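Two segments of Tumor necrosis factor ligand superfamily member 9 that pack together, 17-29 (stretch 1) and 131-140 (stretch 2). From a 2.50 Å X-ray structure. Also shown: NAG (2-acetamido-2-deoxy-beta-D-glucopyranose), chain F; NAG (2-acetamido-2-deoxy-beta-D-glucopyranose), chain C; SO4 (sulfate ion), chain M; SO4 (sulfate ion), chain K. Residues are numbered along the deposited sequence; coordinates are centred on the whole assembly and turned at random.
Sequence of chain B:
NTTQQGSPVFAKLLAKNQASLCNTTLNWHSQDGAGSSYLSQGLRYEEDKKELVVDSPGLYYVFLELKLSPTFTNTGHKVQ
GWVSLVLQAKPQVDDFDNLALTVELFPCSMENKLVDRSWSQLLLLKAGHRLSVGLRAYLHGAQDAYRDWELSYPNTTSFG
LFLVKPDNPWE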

ATOM      1  N   ASN B  17      10.492   8.809  15.663  1.00 51.67           N
ATOM      2  CA  ASN B  17      11.818   8.484  15.153  1.00 51.70           C
ATOM      3  C   ASN B  17      12.443   7.275  15.853  1.00 56.55           C
ATOM      4  O   ASN B  17      12.194   7.012  17.029  1.00 56.51           O
ATOM      5  N   GLN B  18      13.222   6.529  15.080  1.00 53.37           N
ATOM      6  CA  GLN B  18      13.955   5.339  15.471  1.00 53.93           C
ATOM      7  C   GLN B  18      15.325   5.432  14.787  1.00 58.46           C
ATOM      8  O   GLN B  18      15.429   5.191  13.580  1.00 58.11           O
ATOM      9  N   ALA B  19      16.355   5.866  15.545  1.00 56.21           N
ATOM     10  CA  ALA B  19      17.733   6.138  15.085  1.00 56.39           C
ATOM     11  C   ALA B  19      18.455   4.930  14.478  1.00 58.01           C
ATOM     12  O   ALA B  19      19.376   5.107  13.677  1.00 57.62           O
ATOM     13  N   SER B  20      18.063   3.725  14.879  1.00 54.15           N
ATOM     14  CA  SER B  20      18.631   2.454  14.411  1.00 53.50           C
ATOM     15  C   SER B  20      17.554   1.394  14.470  1.00 55.02           C
ATOM     16  O   SER B  20      16.507   1.636  15.076  1.00 54.73           O
ATOM     17  N   LEU B  21      17.783   0.234  13.846  1.00 49.49           N
ATOM     18  CA  LEU B  21      16.762  -0.801  13.854  1.00 47.21           C
ATOM     19  C   LEU B  21      16.980  -1.810  14.970  1.00 52.35           C
ATOM     20  O   LEU B  21      18.104  -2.130  15.343  1.00 53.50           O
ATOM     21  N   CYS B  22      15.880  -2.286  15.518  1.00 50.29           N
ATOM     22  CA  CYS B  22      15.832  -3.284  16.576  1.00 52.46           C
ATOM     23  C   CYS B  22      14.424  -3.885  16.608  1.00 52.92           C
ATOM     24  O   CYS B  22      13.496  -3.355  15.973  1.00 50.28           O
ATOM     25  N   ASN B  23      14.273  -4.984  17.359  1.00 48.73           N
ATOM     26  CA  ASN B  23      12.996  -5.665  17.527  1.00 47.01           C
ATOM     27  C   ASN B  23      12.280  -5.001  18.694  1.00 51.40           C
ATOM     28  O   ASN B  23      12.728  -5.123  19.833  1.00 53.62           O
ATOM     29  N   THR B  24      11.213  -4.228  18.392  1.00 46.93           N
ATOM     30  CA  THR B  24      10.441  -3.430  19.363  1.00 47.11           C
ATOM     31  C   THR B  24       9.026  -3.091  18.839  1.00 50.47           C
ATOM     32  O   THR B  24       8.760  -3.195  17.643  1.00 49.50           O
ATOM     33  N   THR B  25       8.153  -2.597  19.719  1.00 47.90           N
ATOM     34  CA  THR B  25       6.840  -2.124  19.295  1.00 47.13           C
ATOM     35  C   THR B  25       7.010  -0.641  18.997  1.00 52.26           C
ATOM     36  O   THR B  25       7.578   0.100  19.813  1.00 55.02           O
ATOM     37  N   LEU B  26       6.589  -0.221  17.814  1.00 45.35           N
ATOM     38  CA  LEU B  26       6.745   1.159  17.418  1.00 44.74           C
ATOM     39  C   LEU B  26       5.801   2.102  18.175  1.00 52.32           C
ATOM     40  O   LEU B  26       4.646   1.749  18.490  1.00 51.87           O
ATOM     41  N   ASN B  27       6.331   3.305  18.458  1.00 49.38           N
ATOM     42  CA  ASN B  27       5.623   4.421  19.050  1.00 50.08           C
ATOM     43  C   ASN B  27       5.085   5.269  17.903  1.00 53.70           C
ATOM     44  O   ASN B  27       5.717   5.353  16.848  1.00 53.50           O
ATOM     45  N   TRP B  28       3.924   5.871  18.082  1.00 49.43           N
ATOM     46  CA  TRP B  28       3.295   6.662  17.040  1.00 48.37           C
ATOM     47  C   TRP B  28       2.923   8.060  17.534  1.00 57.70           C
ATOM     48  O   TRP B  28       2.561   8.239  18.703  1.00 58.82           O
ATOM     49  N   HIS B  29       3.033   9.049  16.626  1.00 55.85           N
ATOM     50  CA  HIS B  29       2.487  10.389  16.810  1.00 57.74           C
ATOM     51  C   HIS B  29       1.001  10.229  16.453  1.00 67.76           C
ATOM     52  O   HIS B  29       0.713   9.717  15.356  1.00 65.97           O
ATOM     53  N   LEU B 131      -4.702  -2.712  17.931  1.00 44.43           N
ATOM     54  CA  LEU B 131      -3.726  -2.912  16.876  1.00 43.57           C
ATOM     55  C   LEU B 131      -2.447  -2.151  17.201  1.00 48.87           C
ATOM     56  O   LEU B 131      -2.481  -0.949  17.423  1.00 50.25           O
ATOM     57  N   SER B 132      -1.336  -2.855  17.283  1.00 44.63           N
ATOM     58  CA  SER B 132      -0.022  -2.271  17.504  1.00 43.92           C
ATOM     59  C   SER B 132       0.880  -2.746  16.348  1.00 48.70           C
ATOM     60  O   SER B 132       0.494  -3.658  15.605  1.00 48.85           O
ATOM     61  N   VAL B 133       2.040  -2.110  16.155  1.00 44.04           N
ATOM     62  CA  VAL B 133       2.944  -2.480  15.069  1.00 42.90           C
ATOM     63  C   VAL B 133       4.341  -2.724  15.625  1.00 47.96           C
ATOM     64  O   VAL B 133       4.928  -1.848  16.271  1.00 49.66           O
ATOM     65  N   GLY B 134       4.869  -3.896  15.334  1.00 43.13           N
ATOM     66  CA  GLY B 134       6.215  -4.261  15.731  1.00 43.12           C
ATOM     67  C   GLY B 134       7.206  -4.115  14.600  1.00 48.29           C
ATOM     68  O   GLY B 134       6.940  -4.499  13.458  1.00 46.68           O
ATOM     69  N   LEU B 135       8.342  -3.507  14.905  1.00 47.90           N
ATOM     70  CA  LEU B 135       9.449  -3.434  13.977  1.00 47.21           C
ATOM     71  C   LEU B 135      10.291  -4.728  14.180  1.00 51.70           C
ATOM     72  O   LEU B 135      10.618  -5.062  15.313  1.00 52.43           O
ATOM     73  N   ARG B 136      10.566  -5.475  13.106  1.00 48.45           N
ATOM     74  CA  ARG B 136      11.406  -6.682  13.136  1.00 49.92           C
ATOM     75  C   ARG B 136      12.533  -6.542  12.118  1.00 56.44           C
ATOM     76  O   ARG B 136      12.319  -5.989  11.038  1.00 56.13           O
ATOM     77  N   ALA B 137      13.739  -7.020  12.456  1.00 54.75           N
ATOM     78  CA  ALA B 137      14.876  -6.942  11.543  1.00 54.58           C
ATOM     79  C   ALA B 137      15.984  -7.939  11.899  1.00 60.14           C
ATOM     80  O   ALA B 137      16.312  -8.127  13.067  1.00 61.82           O
ATOM     81  N   TYR B 138      16.536  -8.579  10.876  1.00 56.05           N
ATOM     82  CA  TYR B 138      17.708  -9.424  10.939  1.00 57.81           C
ATOM     83  C   TYR B 138      18.685  -8.870   9.908  1.00 59.25           C
ATOM     84  O   TYR B 138      18.432  -8.987   8.710  1.00 57.60           O
ATOM     85  N   LEU B 139      19.740  -8.184  10.376  1.00 55.12           N
ATOM     86  CA  LEU B 139      20.733  -7.562   9.506  1.00 54.00           C
ATOM     87  C   LEU B 139      22.113  -8.081   9.828  1.00 59.42           C
ATOM     88  O   LEU B 139      22.459  -8.223  11.005  1.00 60.43           O
ATOM     89  N   HIS B 140      22.895  -8.392   8.777  1.00 56.87           N
ATOM     90  CA  HIS B 140      24.265  -8.927   8.886  1.00 59.05           C
ATOM     91  C   HIS B 140      25.100  -8.565   7.637  1.00 63.61           C
ATOM     92  O   HIS B 140      24.523  -8.192   6.614  1.00 60.96           O
TER

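What holds the two backbones in register? Thr24 and Leu135 form an antiparallel hydrogen-bonded pair: Leu135 N donates to Thr24 O at 2.8 Å, and Thr24 N donates to Leu135 O at 3.2 Å. Two residues on, Leu26 N donates to Val133 O at 2.8 Å. Between these bonds Thr25 lies opposite Gly134 as a non-hydrogen-bonded pair, their CA atoms 4.2 Å apart. Gly134 leaves room for the guanidinium of Arg136, since a CB here would come within 2.7 Å of Arg136 NH2.

Which side chains make the apolar packing? Leu135 is the center, with the largest area covered by the other stretch. It takes chi1 t and chi2 p, and Leu135 CD2 lies 3.8 Å from Leu21 CD2. Leu135 CD2 also lies 3.3 Å from Cys22 O. Its CB meets Leu26 CD2 at 4.0 Å. Leu21 points toward stretch 2 with chi1 m and chi2 t; its CB lies 4.3 Å from Ala137 CB, and its CD1 lies 3.8 Å from CD1 of Leu139, also an m, t leucine. Thr24, chi1 t, shares the Leu135 face of the sheet, whereas Thr25, chi1 m, points to the other face and sets CG2 4.1 Å from Ser132 CB.

How do Trp28 and a water close the end near Val133? Trp28 points toward stretch 2 with chi1 m and chi2 at 87°, so that Val133 CB meets the edge of its ring, 3.7 Å from CZ2. Val133 is t, and its CG1 lies 4.4 Å from CD1 of Leu26, another m, t leucine. The same Trp28 conformation directs NE1 to a water 2.8 Å away. That water accepts from Trp28 NE1 and from Val133 N, at 2.9 Å, and donates to Leu26 O at 2.7 Å, bridging Leu26 O and Val133 N beside the direct Leu26 N to Val133 O bond.

What do the polar side chains and the sugar add? The CA-to-CB bond of Asn23 runs sideways, but chi1 m carries its end nearer, and OD1 accepts from Ala137 N at 2.9 Å. Its ND2 is bonded to C1 of the chain F NAG at 1.4 Å; this sugar's N2 donates to Ala137 O at 3.1 Å, so amide and glycan together engage both backbone polar groups of Ala137. Arg136 starts away from stretch 1, yet its chain folds back: NE donates to Leu135 O at 2.8 Å, and Asn23 CB lies over one guanidinium face.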

ATOM      1  CB  ASN B  17      12.747   9.698  15.229  1.00 51.28           C
ATOM      2  CG  ASN B  17      12.543  10.661  14.082  1.00 70.68           C
ATOM      3  OD1 ASN B  17      11.565  10.577  13.320  1.00 62.70           O
ATOM      4  ND2 ASN B  17      13.462  11.600  13.930  1.00 62.71           N
ATOM      5  CB  GLN B  18      13.145   4.097  15.047  1.00 54.52           C
ATOM      6  CG  GLN B  18      13.180   2.946  16.021  1.00 69.43           C
ATOM      7  CD  GLN B  18      12.484   3.242  17.317  1.00 78.99           C
ATOM      8  OE1 GLN B  18      11.262   3.404  17.372  1.00 74.05           O
ATOM      9  NE2 GLN B  18      13.258   3.295  18.392  1.00 75.30           N
ATOM     10  CB  ALA B  19      18.563   6.698  16.237  1.00 58.99           C
ATOM     11  CB  SER B  20      19.839   2.054  15.259  1.00 57.47           C
ATOM     12  OG  SER B  20      19.465   1.735  16.590  1.00 64.15           O
ATOM     13  CB  LEU B  21      16.664  -1.513  12.495  1.00 45.69           C
ATOM     14  CG  LEU B  21      16.353  -0.668  11.260  1.00 47.40           C
ATOM     15  CD1 LEU B  21      16.271  -1.535  10.025  1.00 44.99           C
ATOM     16  CD2 LEU B  21      15.085   0.196  11.438  1.00 47.80           C
ATOM     17  CB  CYS B  22      16.216  -2.669  17.921  1.00 55.87           C
ATOM     18  SG  CYS B  22      15.123  -1.325  18.457  1.00 60.43           S
ATOM     19  CB  ASN B  23      13.200  -7.186  17.706  1.00 41.51           C
ATOM     20  CG  ASN B  23      13.820  -7.865  16.505  1.00 60.20           C
ATOM     21  OD1 ASN B  23      13.808  -7.360  15.380  1.00 64.53           O
ATOM     22  ND2 ASN B  23      14.380  -9.028  16.727  1.00 65.48           N
ATOM     23  CB  THR B  24      11.215  -2.098  19.660  1.00 56.85           C
ATOM     24  OG1 THR B  24      10.602  -1.399  20.747  1.00 63.28           O
ATOM     25  CG2 THR B  24      11.303  -1.157  18.438  1.00 48.24           C
ATOM     26  CB  THR B  25       5.777  -2.446  20.325  1.00 54.17           C
ATOM     27  OG1 THR B  25       5.629  -3.867  20.351  1.00 55.71           O
ATOM     28  CG2 THR B  25       4.439  -1.802  19.990  1.00 52.00           C
ATOM     29  CB  LEU B  26       6.527   1.325  15.909  1.00 42.50           C
ATOM     30  CG  LEU B  26       7.621   0.806  14.992  1.00 44.71           C
ATOM     31  CD1 LEU B  26       7.222   0.989  13.570  1.00 43.54           C
ATOM     32  CD2 LEU B  26       8.967   1.492  15.245  1.00 41.19           C
ATOM     33  CB  ASN B  27       6.550   5.223  19.959  1.00 55.10           C
ATOM     34  CG  ASN B  27       6.570   4.700  21.371  1.00 87.73           C
ATOM     35  OD1 ASN B  27       5.546   4.672  22.070  1.00 86.88           O
ATOM     36  ND2 ASN B  27       7.738   4.270  21.824  1.00 80.74           N
ATOM     37  CB  TRP B  28       2.024   5.935  16.512  1.00 44.82           C
ATOM     38  CG  TRP B  28       2.328   4.573  15.978  1.00 44.10           C
ATOM     39  CD1 TRP B  28       2.378   3.407  16.689  1.00 47.07           C
ATOM     40  CD2 TRP B  28       2.811   4.260  14.659  1.00 42.16           C
ATOM     41  NE1 TRP B  28       2.863   2.388  15.896  1.00 45.08           N
ATOM     42  CE2 TRP B  28       3.132   2.884  14.645  1.00 45.16           C
ATOM     43  CE3 TRP B  28       2.908   4.989  13.461  1.00 41.94           C
ATOM     44  CZ2 TRP B  28       3.577   2.235  13.491  1.00 43.12           C
ATOM     45  CZ3 TRP B  28       3.374   4.352  12.330  1.00 41.61           C
ATOM     46  CH2 TRP B  28       3.747   3.002  12.362  1.00 41.92           C
ATOM     47  CB  HIS B  29       3.157  11.436  15.881  1.00 57.19           C
ATOM     48  CG  HIS B  29       4.624  11.665  16.077  1.00 60.18           C
ATOM     49  ND1 HIS B  29       5.110  12.329  17.201  1.00 62.95           N
ATOM     50  CD2 HIS B  29       5.652  11.440  15.227  1.00 59.47           C
ATOM     51  CE1 HIS B  29       6.413  12.427  17.021  1.00 61.40           C
ATOM     52  NE2 HIS B  29       6.785  11.909  15.847  1.00 60.35           N
ATOM     53  CB  LEU B 131      -4.334  -2.401  15.554  1.00 43.12           C
ATOM     54  CG  LEU B 131      -4.888  -3.368  14.492  1.00 48.28           C
ATOM     55  CD1 LEU B 131      -5.659  -4.492  15.050  1.00 48.63           C
ATOM     56  CD2 LEU B 131      -5.789  -2.633  13.531  1.00 51.41           C
ATOM     57  CB  SER B 132       0.531  -2.634  18.886  1.00 44.96           C
ATOM     58  OG  SER B 132       0.928  -3.988  19.002  1.00 46.81           O
ATOM     59  CB  VAL B 133       2.959  -1.400  13.948  1.00 45.43           C
ATOM     60  CG1 VAL B 133       3.897  -1.789  12.789  1.00 43.71           C
ATOM     61  CG2 VAL B 133       1.546  -1.125  13.435  1.00 44.82           C
ATOM     62  CB  LEU B 135      10.266  -2.149  14.223  1.00 47.15           C
ATOM     63  CG  LEU B 135      11.608  -2.012  13.445  1.00 51.30           C
ATOM     64  CD1 LEU B 135      11.386  -1.831  11.931  1.00 49.61           C
ATOM     65  CD2 LEU B 135      12.452  -0.891  14.021  1.00 51.75           C
ATOM     66  CB  ARG B 136      10.605  -7.985  12.857  1.00 49.68           C
ATOM     67  CG  ARG B 136       9.624  -8.447  13.948  1.00 52.42           C
ATOM     68  CD  ARG B 136      10.214  -8.373  15.343  1.00 78.47           C
ATOM     69  NE  ARG B 136       9.440  -7.414  16.136  1.00 92.65           N
ATOM     70  CZ  ARG B 136       8.743  -7.724  17.218  1.00100.69           C
ATOM     71  NH1 ARG B 136       8.780  -8.957  17.708  1.00 79.43           N
ATOM     72  NH2 ARG B 136       8.069  -6.786  17.871  1.00 91.46           N
ATOM     73  CB  ALA B 137      15.446  -5.520  11.515  1.00 54.33           C
ATOM     74  CB  TYR B 138      17.399 -10.911  10.707  1.00 61.64           C
ATOM     75  CG  TYR B 138      18.656 -11.756  10.595  1.00 67.07           C
ATOM     76  CD1 TYR B 138      19.617 -11.755  11.607  1.00 70.89           C
ATOM     77  CD2 TYR B 138      18.904 -12.526   9.461  1.00 68.44           C
ATOM     78  CE1 TYR B 138      20.791 -12.496  11.493  1.00 74.95           C
ATOM     79  CE2 TYR B 138      20.060 -13.300   9.352  1.00 71.73           C
ATOM     80  CZ  TYR B 138      20.998 -13.290  10.377  1.00 83.56           C
ATOM     81  OH  TYR B 138      22.144 -14.049  10.289  1.00 86.37           O
ATOM     82  CB  LEU B 139      20.686  -6.014   9.603  1.00 52.37           C
ATOM     83  CG  LEU B 139      19.363  -5.347   9.168  1.00 54.77           C
ATOM     84  CD1 LEU B 139      19.268  -3.908   9.673  1.00 54.15           C
ATOM     85  CD2 LEU B 139      19.130  -5.464   7.657  1.00 54.90           C
ATOM     86  CB  HIS B 140      24.203 -10.456   9.076  1.00 60.92           C
ATOM     87  CG  HIS B 140      23.586 -11.175   7.915  1.00 63.34           C
ATOM     88  ND1 HIS B 140      24.364 -11.753   6.927  1.00 65.80           N
ATOM     89  CD2 HIS B 140      22.283 -11.338   7.595  1.00 63.18           C
ATOM     90  CE1 HIS B 140      23.514 -12.280   6.065  1.00 64.50           C
ATOM     91  NE2 HIS B 140      22.252 -12.048   6.420  1.00 63.41           N
TER
HETATM   92  C1  NAG F   1      15.016  -9.797  15.699  1.00 65.89           C
HETATM   93  C2  NAG F   1      16.480 -10.074  16.037  1.00 65.71           C
HETATM   94  C3  NAG F   1      17.074 -10.996  14.972  1.00 66.35           C
HETATM   95  C4  NAG F   1      16.223 -12.242  14.703  1.00 68.86           C
HETATM   96  C5  NAG F   1      14.759 -11.868  14.491  1.00 69.24           C
HETATM   97  C6  NAG F   1      13.848 -13.086  14.402  1.00 72.74           C
HETATM   98  C7  NAG F   1      17.911  -8.244  16.913  1.00 70.33           C
HETATM   99  C8  NAG F   1      18.152  -6.785  16.694  1.00 69.34           C
HETATM  100  N2  NAG F   1      17.196  -8.822  15.957  1.00 66.01           N
HETATM  101  O3  NAG F   1      18.415 -11.358  15.340  1.00 66.95           O
HETATM  102  O4  NAG F   1      16.713 -12.922  13.544  1.00 72.43           O
HETATM  103  O5  NAG F   1      14.293 -11.029  15.558  1.00 67.69           O
HETATM  104  O6  NAG F   1      12.633 -12.644  13.792  1.00 73.25           O
HETATM  105  O7  NAG F   1      18.368  -8.811  17.886  1.00 77.77           O
HETATM  106  C1  NAG C   2      17.418 -14.143  13.731  1.00 75.19           C
HETATM  107  C2  NAG C   2      17.365 -14.906  12.404  1.00 75.35           C
HETATM  108  C3  NAG C   2      18.320 -16.109  12.402  1.00 80.70           C
HETATM  109  C4  NAG C   2      19.736 -15.733  12.848  1.00 85.06           C
HETATM  110  C5  NAG C   2      19.697 -14.970  14.181  1.00 80.02           C
HETATM  111  C6  NAG C   2      21.065 -14.403  14.559  1.00 78.96           C
HETATM  112  C7  NAG C   2      15.350 -15.005  10.985  1.00 65.96           C
HETATM  113  C8  NAG C   2      13.914 -15.442  10.953  1.00 63.73           C
HETATM  114  N2  NAG C   2      15.995 -15.295  12.116  1.00 70.05           N
HETATM  115  O3  NAG C   2      18.383 -16.685  11.093  1.00 81.24           O
HETATM  116  O4  NAG C   2      20.532 -16.927  12.948  1.00 97.18           O
HETATM  117  O5  NAG C   2      18.776 -13.875  14.115  1.00 75.97           O
HETATM  118  O6  NAG C   2      20.905 -13.434  15.594  1.00 77.96           O
HETATM  119  O7  NAG C   2      15.868 -14.445  10.028  1.00 65.61           O
HETATM  120  S   SO4 M 403      10.589  11.502  17.889  1.00 94.68           S
HETATM  121  O1  SO4 M 403      10.807  10.056  18.158  1.00 95.21           O
HETATM  122  O2  SO4 M 403       9.829  12.073  19.036  1.00 96.86           O
HETATM  123  O3  SO4 M 403      11.913  12.179  17.808  1.00 96.21           O
HETATM  124  O4  SO4 M 403       9.854  11.685  16.609  1.00 87.99           O
HETATM  125  S   SO4 K 401       4.079  13.224  20.209  1.00 98.83           S
HETATM  126  O1  SO4 K 401       3.386  11.920  20.333  1.00 96.31           O
HETATM  127  O2  SO4 K 401       3.751  14.028  21.408  1.00102.49           O
HETATM  128  O3  SO4 K 401       5.552  13.061  20.131  1.00 98.41           O
HETATM  129  O4  SO4 K 401       3.615  13.917  18.985  1.00 98.75           O
HETATM  130  O   HOH W   1       2.465   0.318  17.682  1.00 46.71           O